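Local structure of PixA inclusion body protein (Burkholderia cenocepacia, 4LZK) at the interface of chains A and B. The protein is of unknown function but belongs to the PixA family of bacterial inclusion body proteins, which may accumulate in the cell as protein inclusions. Coordinates in Å, arbitrary orientation; residue numbers count along the deposited sequence, not the author numbering. Chains: chain A/B, PixA inclusion body protein.

Contact 1: the interface of chains A and B. Residues chain A 44-45, 47, 105, 159, 161, 179, 181; chain B 12-14, 61.
With CG beside its own backbone N (chi1 -53°) and an extended chi2 of 176°, B:Leu13 spreads its two methyls into chain A, where A:Phe179 and A:Ala159 receive them. The ring of A:Phe179 is set by a chi1 of 76°, with CG between the backbone N and the carbonyl carbon, and turns one face to the leucine. CD2 of B:Leu13 rests over the middle of that face, 3.8 Å from the ring centroid, a CH-pi contact. The other branch turns away from the ring: CD1 of B:Leu13 packs tightly against the methyl CB of A:Ala159 at 3.5 Å and meets the edge of A:Tyr105 in the ring plane, 3.7 Å from CD1 of that ring. A forked leucine suits this place because each methyl finds its own apolar wall, and the small alanine admits the second one. CG of B:Pro61 makes a van der Waals contact with the hydroxyl OG of A:Ser47 at 3.4 Å; its apolar partner is A:Val181, CB to CG2, 4.2 Å. The proline O reaches A:Tyr105 through water 1, in the ring plane 2.7 Å from OH, while CG2 of A:Val181 backs one ring face. Water 2 lies 2.7 Å from each of A:Asn44 OD1, A:Pro45 O and B:Asn12 O, and can donate to two at a time. OD1 of A:Asn44 and O of poorly ordered B:Asn12 can only accept, a doubtful clash at 3.1 Å; a turned-over amide might supply the missing donor. In the fold, an extended N-terminal stretch of chain B lies over strands 96-105, 154-168 and 171-186 of chain A and the loop leading into strand 46-47.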
ATOM      1  N   ASN A  44      10.346  25.009  19.927  1.00 21.23           N
ATOM      2  CA  ASN A  44      10.721  23.658  20.330  1.00 21.09           C
ATOM      3  C   ASN A  44       9.555  22.613  20.237  1.00 18.71           C
ATOM      4  O   ASN A  44       9.114  22.034  21.254  1.00 17.41           O
ATOM      5  CB  ASN A  44      11.278  23.691  21.743  1.00 23.40           C
ATOM      6  CG  ASN A  44      12.086  22.478  22.093  1.00 29.11           C
ATOM      7  OD1 ASN A  44      12.484  21.666  21.235  1.00 33.32           O
ATOM      8  ND2 ASN A  44      12.382  22.354  23.359  1.00 33.27           N
ATOM      9  N   PRO A  45       9.065  22.363  19.012  1.00 17.42           N
ATOM     10  CA  PRO A  45       7.847  21.567  18.881  1.00 15.22           C
ATOM     11  C   PRO A  45       8.053  20.096  19.238  1.00 15.73           C
ATOM     12  O   PRO A  45       9.144  19.581  19.187  1.00 16.09           O
ATOM     13  CB  PRO A  45       7.445  21.764  17.436  1.00 14.26           C
ATOM     14  CG  PRO A  45       8.672  22.217  16.753  1.00 15.70           C
ATOM     15  CD  PRO A  45       9.390  23.053  17.758  1.00 15.96           C
ATOM     16  N   SER A  47       7.851  16.235  18.603  1.00 16.69           N
ATOM     17  CA  SER A  47       7.908  15.288  17.474  1.00 19.09           C
ATOM     18  C   SER A  47       6.690  14.413  17.466  1.00 20.68           C
ATOM     19  O   SER A  47       6.285  13.898  18.521  1.00 19.87           O
ATOM     20  CB  SER A  47       9.140  14.393  17.606  1.00 22.05           C
ATOM     21  OG  SER A  47       9.065  13.334  16.685  1.00 25.33           O
ATOM     22  N   TYR A 105      15.570  18.728   7.488  1.00 15.79           N
ATOM     23  CA  TYR A 105      15.880  17.886   8.613  1.00 17.41           C
ATOM     24  C   TYR A 105      17.069  16.979   8.352  1.00 19.84           C
ATOM     25  O   TYR A 105      17.871  16.733   9.267  1.00 19.37           O
ATOM     26  CB  TYR A 105      14.660  16.984   8.923  1.00 16.30           C
ATOM     27  CG  TYR A 105      14.731  16.159  10.207  1.00 15.51           C
ATOM     28  CD1 TYR A 105      14.465  16.729  11.412  1.00 16.10           C
ATOM     29  CD2 TYR A 105      15.028  14.811  10.183  1.00 15.61           C
ATOM     30  CE1 TYR A 105      14.507  16.002  12.591  1.00 15.39           C
ATOM     31  CE2 TYR A 105      15.102  14.041  11.351  1.00 15.22           C
ATOM     32  CZ  TYR A 105      14.797  14.625  12.555  1.00 16.15           C
ATOM     33  OH  TYR A 105      14.862  13.921  13.718  1.00 17.75           O
ATOM     34  N   ALA A 159      11.212  18.819   7.805  1.00 13.41           N
ATOM     35  CA  ALA A 159      10.409  18.866   9.009  1.00 13.30           C
ATOM     36  C   ALA A 159       9.384  19.970   8.916  1.00 12.77           C
ATOM     37  O   ALA A 159       9.748  21.098   8.596  1.00 17.14           O
ATOM     38  CB  ALA A 159      11.318  19.054  10.214  1.00 12.91           C
ATOM     39  N   SER A 161       6.598  22.065  11.024  1.00 12.13           N
ATOM     40  CA  SER A 161       6.051  22.408  12.308  1.00 11.90           C
ATOM     41  C   SER A 161       4.636  23.018  12.221  1.00 11.34           C
ATOM     42  O   SER A 161       4.322  23.836  11.333  1.00 11.22           O
ATOM     43  CB  SER A 161       6.993  23.403  13.001  1.00 14.16           C
ATOM     44  OG  SER A 161       8.262  22.816  13.280  1.00 13.86           O
ATOM     45  N   PHE A 179       5.821  18.848  15.349  1.00 13.01           N
ATOM     46  CA  PHE A 179       6.389  18.680  14.016  1.00 12.20           C
ATOM     47  C   PHE A 179       6.433  17.246  13.508  1.00 12.34           C
ATOM     48  O   PHE A 179       6.522  16.316  14.333  1.00 11.90           O
ATOM     49  CB  PHE A 179       7.788  19.273  13.817  1.00 13.35           C
ATOM     50  CG  PHE A 179       8.917  18.479  14.431  1.00 13.28           C
ATOM     51  CD1 PHE A 179       9.125  18.466  15.771  1.00 14.45           C
ATOM     52  CD2 PHE A 179       9.767  17.693  13.614  1.00 14.75           C
ATOM     53  CE1 PHE A 179      10.171  17.716  16.340  1.00 16.68           C
ATOM     54  CE2 PHE A 179      10.772  16.930  14.162  1.00 15.69           C
ATOM     55  CZ  PHE A 179      11.004  16.953  15.528  1.00 16.65           C
ATOM     56  N   VAL A 181       8.261  14.718  10.195  1.00 10.48           N
ATOM     57  CA  VAL A 181       9.349  14.694   9.269  1.00  9.93           C
ATOM     58  C   VAL A 181       8.858  13.869   8.016  1.00 10.45           C
ATOM     59  O   VAL A 181       8.225  12.806   8.183  1.00 10.38           O
ATOM     60  CB  VAL A 181      10.599  14.048   9.839  1.00 10.10           C
ATOM     61  CG1 VAL A 181      11.608  13.872   8.687  1.00 10.16           C
ATOM     62  CG2 VAL A 181      11.211  14.922  10.954  1.00 10.25           C
TER
ATOM     63  N   ASN B  12      14.017  24.660  16.959  1.00 33.51           N
ATOM     64  CA  ASN B  12      14.902  23.565  17.236  1.00 37.74           C
ATOM     65  C   ASN B  12      14.180  22.224  17.420  1.00 33.72           C
ATOM     66  O   ASN B  12      13.274  22.075  18.250  1.00 32.33           O
ATOM     67  CB  ASN B  12      15.835  23.970  18.377  1.00 47.34           C
ATOM     68  CG  ASN B  12      16.820  25.101  17.934  1.00 58.37           C
ATOM     69  OD1 ASN B  12      17.860  24.836  17.313  1.00 67.60           O
ATOM     70  ND2 ASN B  12      16.462  26.371  18.210  1.00 58.46           N
ATOM     71  N   LEU B  13      14.593  21.235  16.618  1.00 30.51           N
ATOM     72  CA  LEU B  13      13.912  19.910  16.530  1.00 29.58           C
ATOM     73  C   LEU B  13      14.568  18.811  17.353  1.00 31.92           C
ATOM     74  O   LEU B  13      14.153  17.622  17.322  1.00 28.29           O
ATOM     75  CB  LEU B  13      13.928  19.471  15.067  1.00 29.27           C
ATOM     76  CG  LEU B  13      13.353  20.530  14.133  1.00 31.71           C
ATOM     77  CD1 LEU B  13      13.512  20.035  12.721  1.00 35.65           C
ATOM     78  CD2 LEU B  13      11.900  20.947  14.389  1.00 33.23           C
ATOM     79  N   GLU B  14      15.684  19.154  17.984  1.00 31.50           N
ATOM     80  CA  GLU B  14      16.444  18.187  18.794  1.00 35.39           C
ATOM     81  C   GLU B  14      16.592  16.791  18.095  1.00 35.23           C
ATOM     82  O   GLU B  14      16.262  15.735  18.663  1.00 32.54           O
ATOM     83  CB  GLU B  14      15.810  18.058  20.170  1.00 42.83           C
ATOM     84  CG  GLU B  14      15.914  19.359  20.998  1.00 53.83           C
ATOM     85  CD  GLU B  14      17.333  19.677  21.452  1.00 59.41           C
ATOM     86  OE1 GLU B  14      18.059  18.731  21.860  1.00 70.39           O
ATOM     87  OE2 GLU B  14      17.713  20.873  21.418  1.00 69.24           O
ATOM     88  N   PRO B  61      11.153   9.447  13.695  1.00 19.77           N
ATOM     89  CA  PRO B  61      11.205  10.551  12.760  1.00 18.96           C
ATOM     90  C   PRO B  61      12.226  10.371  11.659  1.00 17.26           C
ATOM     91  O   PRO B  61      13.396  10.057  11.964  1.00 15.42           O
ATOM     92  CB  PRO B  61      11.649  11.745  13.648  1.00 21.94           C
ATOM     93  CG  PRO B  61      11.286  11.356  15.010  1.00 22.20           C
ATOM     94  CD  PRO B  61      11.326   9.884  15.094  1.00 21.77           C
TER
HETATM   95  O   HOH W   1      15.412  11.289  13.557  1.00 23.15           O
HETATM   96  O   HOH W   2      11.788  20.065  19.234  1.00 26.57           O

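Contact 2: the interface of chains A and B. Residues chain A 71, 73, 157, 183; chain B 62-64, 75.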
ATOM      1  N   ASN A  71       4.634  10.008   5.698  1.00 14.18           N
ATOM      2  CA  ASN A  71       5.968  10.259   5.187  1.00 16.72           C
ATOM      3  C   ASN A  71       6.082  10.796   3.759  1.00 15.37           C
ATOM      4  O   ASN A  71       7.190  11.296   3.339  1.00 15.62           O
ATOM      5  CB  ASN A  71       6.765   8.956   5.255  1.00 20.88           C
ATOM      6  CG  ASN A  71       7.829   8.988   6.309  1.00 30.71           C
ATOM      7  OD1 ASN A  71       7.658   8.479   7.438  1.00 41.25           O
ATOM      8  ND2 ASN A  71       8.957   9.553   5.940  1.00 32.59           N
ATOM      9  N   GLY A  73       7.048  10.213   0.778  1.00 10.98           N
ATOM     10  CA  GLY A  73       8.038   9.544  -0.127  1.00 10.38           C
ATOM     11  C   GLY A  73       7.826  10.194  -1.526  1.00 10.95           C
ATOM     12  O   GLY A  73       7.675   9.496  -2.512  1.00  9.09           O
ATOM     13  N   TYR A 157      14.978  15.120   3.682  1.00 12.65           N
ATOM     14  CA  TYR A 157      13.886  14.917   4.625  1.00 11.68           C
ATOM     15  C   TYR A 157      13.567  16.315   5.178  1.00 12.53           C
ATOM     16  O   TYR A 157      14.512  17.097   5.493  1.00 12.91           O
ATOM     17  CB  TYR A 157      14.221  13.984   5.787  1.00 12.14           C
ATOM     18  CG  TYR A 157      14.609  12.573   5.410  1.00 12.68           C
ATOM     19  CD1 TYR A 157      14.577  12.104   4.093  1.00 13.39           C
ATOM     20  CD2 TYR A 157      15.146  11.731   6.371  1.00 13.93           C
ATOM     21  CE1 TYR A 157      15.026  10.805   3.783  1.00 13.31           C
ATOM     22  CE2 TYR A 157      15.535  10.460   6.059  1.00 14.24           C
ATOM     23  CZ  TYR A 157      15.524  10.017   4.794  1.00 15.13           C
ATOM     24  OH  TYR A 157      16.015   8.736   4.602  1.00 16.56           O
ATOM     25  N   GLN A 183       9.680  12.860   3.584  1.00 11.27           N
ATOM     26  CA  GLN A 183      10.801  12.489   2.689  1.00 13.48           C
ATOM     27  C   GLN A 183      10.437  12.854   1.248  1.00 12.50           C
ATOM     28  O   GLN A 183       9.338  12.574   0.835  1.00 13.59           O
ATOM     29  CB  GLN A 183      11.082  10.978   2.817  1.00 15.20           C
ATOM     30  CG  GLN A 183      11.327  10.608   4.310  1.00 16.37           C
ATOM     31  CD  GLN A 183      11.434   9.132   4.540  1.00 20.58           C
ATOM     32  OE1 GLN A 183      10.735   8.389   3.934  1.00 27.18           O
ATOM     33  NE2 GLN A 183      12.291   8.709   5.454  1.00 24.07           N
TER
ATOM     34  N   GLY B  62      11.828  10.627  10.404  1.00 13.83           N
ATOM     35  CA  GLY B  62      12.655  10.462   9.278  1.00 13.88           C
ATOM     36  C   GLY B  62      12.903   9.001   8.957  1.00 13.75           C
ATOM     37  O   GLY B  62      13.825   8.671   8.243  1.00 14.05           O
ATOM     38  N   VAL B  63      12.148   8.102   9.538  1.00 12.97           N
ATOM     39  CA  VAL B  63      12.355   6.664   9.198  1.00 13.83           C
ATOM     40  C   VAL B  63      11.129   6.136   8.562  1.00 15.01           C
ATOM     41  O   VAL B  63      10.030   6.385   9.057  1.00 17.68           O
ATOM     42  CB  VAL B  63      12.680   5.810  10.462  1.00 12.80           C
ATOM     43  CG1 VAL B  63      12.793   4.306  10.170  1.00 13.62           C
ATOM     44  CG2 VAL B  63      13.922   6.333  11.134  1.00 15.71           C
ATOM     45  N   SER B  64      11.270   5.426   7.442  1.00 14.28           N
ATOM     46  CA  SER B  64      10.088   4.891   6.777  1.00 15.99           C
ATOM     47  C   SER B  64      10.421   3.601   6.114  1.00 15.58           C
ATOM     48  O   SER B  64      11.570   3.258   5.926  1.00 12.62           O
ATOM     49  CB  SER B  64       9.511   5.906   5.738  1.00 17.91           C
ATOM     50  OG  SER B  64      10.298   5.978   4.566  1.00 17.79           O
ATOM     51  N   LYS B  75      14.097   3.552   4.712  1.00 11.51           N
ATOM     52  CA  LYS B  75      14.702   4.884   4.586  1.00 12.93           C
ATOM     53  C   LYS B  75      14.967   5.434   5.911  1.00 13.70           C
ATOM     54  O   LYS B  75      14.033   5.534   6.733  1.00 15.78           O
ATOM     55  CB  LYS B  75      13.788   5.827   3.725  1.00 16.36           C
ATOM     56  CG  LYS B  75      13.757   5.400   2.266  1.00 20.84           C
ATOM     57  CD  LYS B  75      12.573   6.038   1.475  1.00 27.36           C
ATOM     58  CE  LYS B  75      13.009   7.325   0.832  1.00 32.28           C
ATOM     59  NZ  LYS B  75      11.828   8.098   0.315  1.00 40.00           N
TER
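The amide of A:Gln183 lies between the phenol ring of A:Tyr157 and B:Ser64, at an interface between two copies of this PixA-family protein whose role in the cell the structure alone does not show. NE2 of the amide sits 3.5 Å above one face of the A:Tyr157 ring, nearer its rim than its centre, and the ring thus supports the glutamine from within its own chain. On the same side of the ring, beyond its rim, the carbonyl O of B:Gly62 comes in beside the amide, 3.3 Å from CE2 of A:Tyr157. Glycine suits this turn with its positive phi, and without a side chain it lets the backbone approach the aromatic ring. NE2 of A:Gln183 is also near that oxygen, but its hydrogens are not aimed at it. The other end of the amide makes the polar link: the hydroxyl OG of B:Ser64 donates to OE1 of A:Gln183 at 2.5 Å, a short bond in the carbonyl plane and on a lone pair, with a C=O...donor angle of 125°. A long glutamine, extended beyond CG, can carry its acceptor across to this small hydroxyl. CB of B:Ser64 also packs 3.6 Å from CG of A:Asn71, the amide carbon. B:Lys75 runs alongside the glutamine, its CB 3.7 Å from NE2 of A:Gln183. Its chain bends at chi3 (92°), bringing the amine NZ near OE1 of A:Gln183, too far for a bond, though its charge may draw on that oxygen's negative end.

The C-alpha centres of contact 1 and contact 2 lie about 13 Å apart, and both belong to one interface between chains A and B. On chain A they share strands 154-168 and 171-186; on chain B, neighbouring residues B:Pro61 and B:Gly62 carry the same loop from one into the other. Among the chain B elements, the extended N-terminal stretch serves contact 1 alone, whereas the loop from B:Pro61 to B:Ser64 serves both, so chain A is held by a tail and by the body of the fold. The pairing is not an exact two-fold, and the deposited assembly of six copies need not be the form taken in the cell.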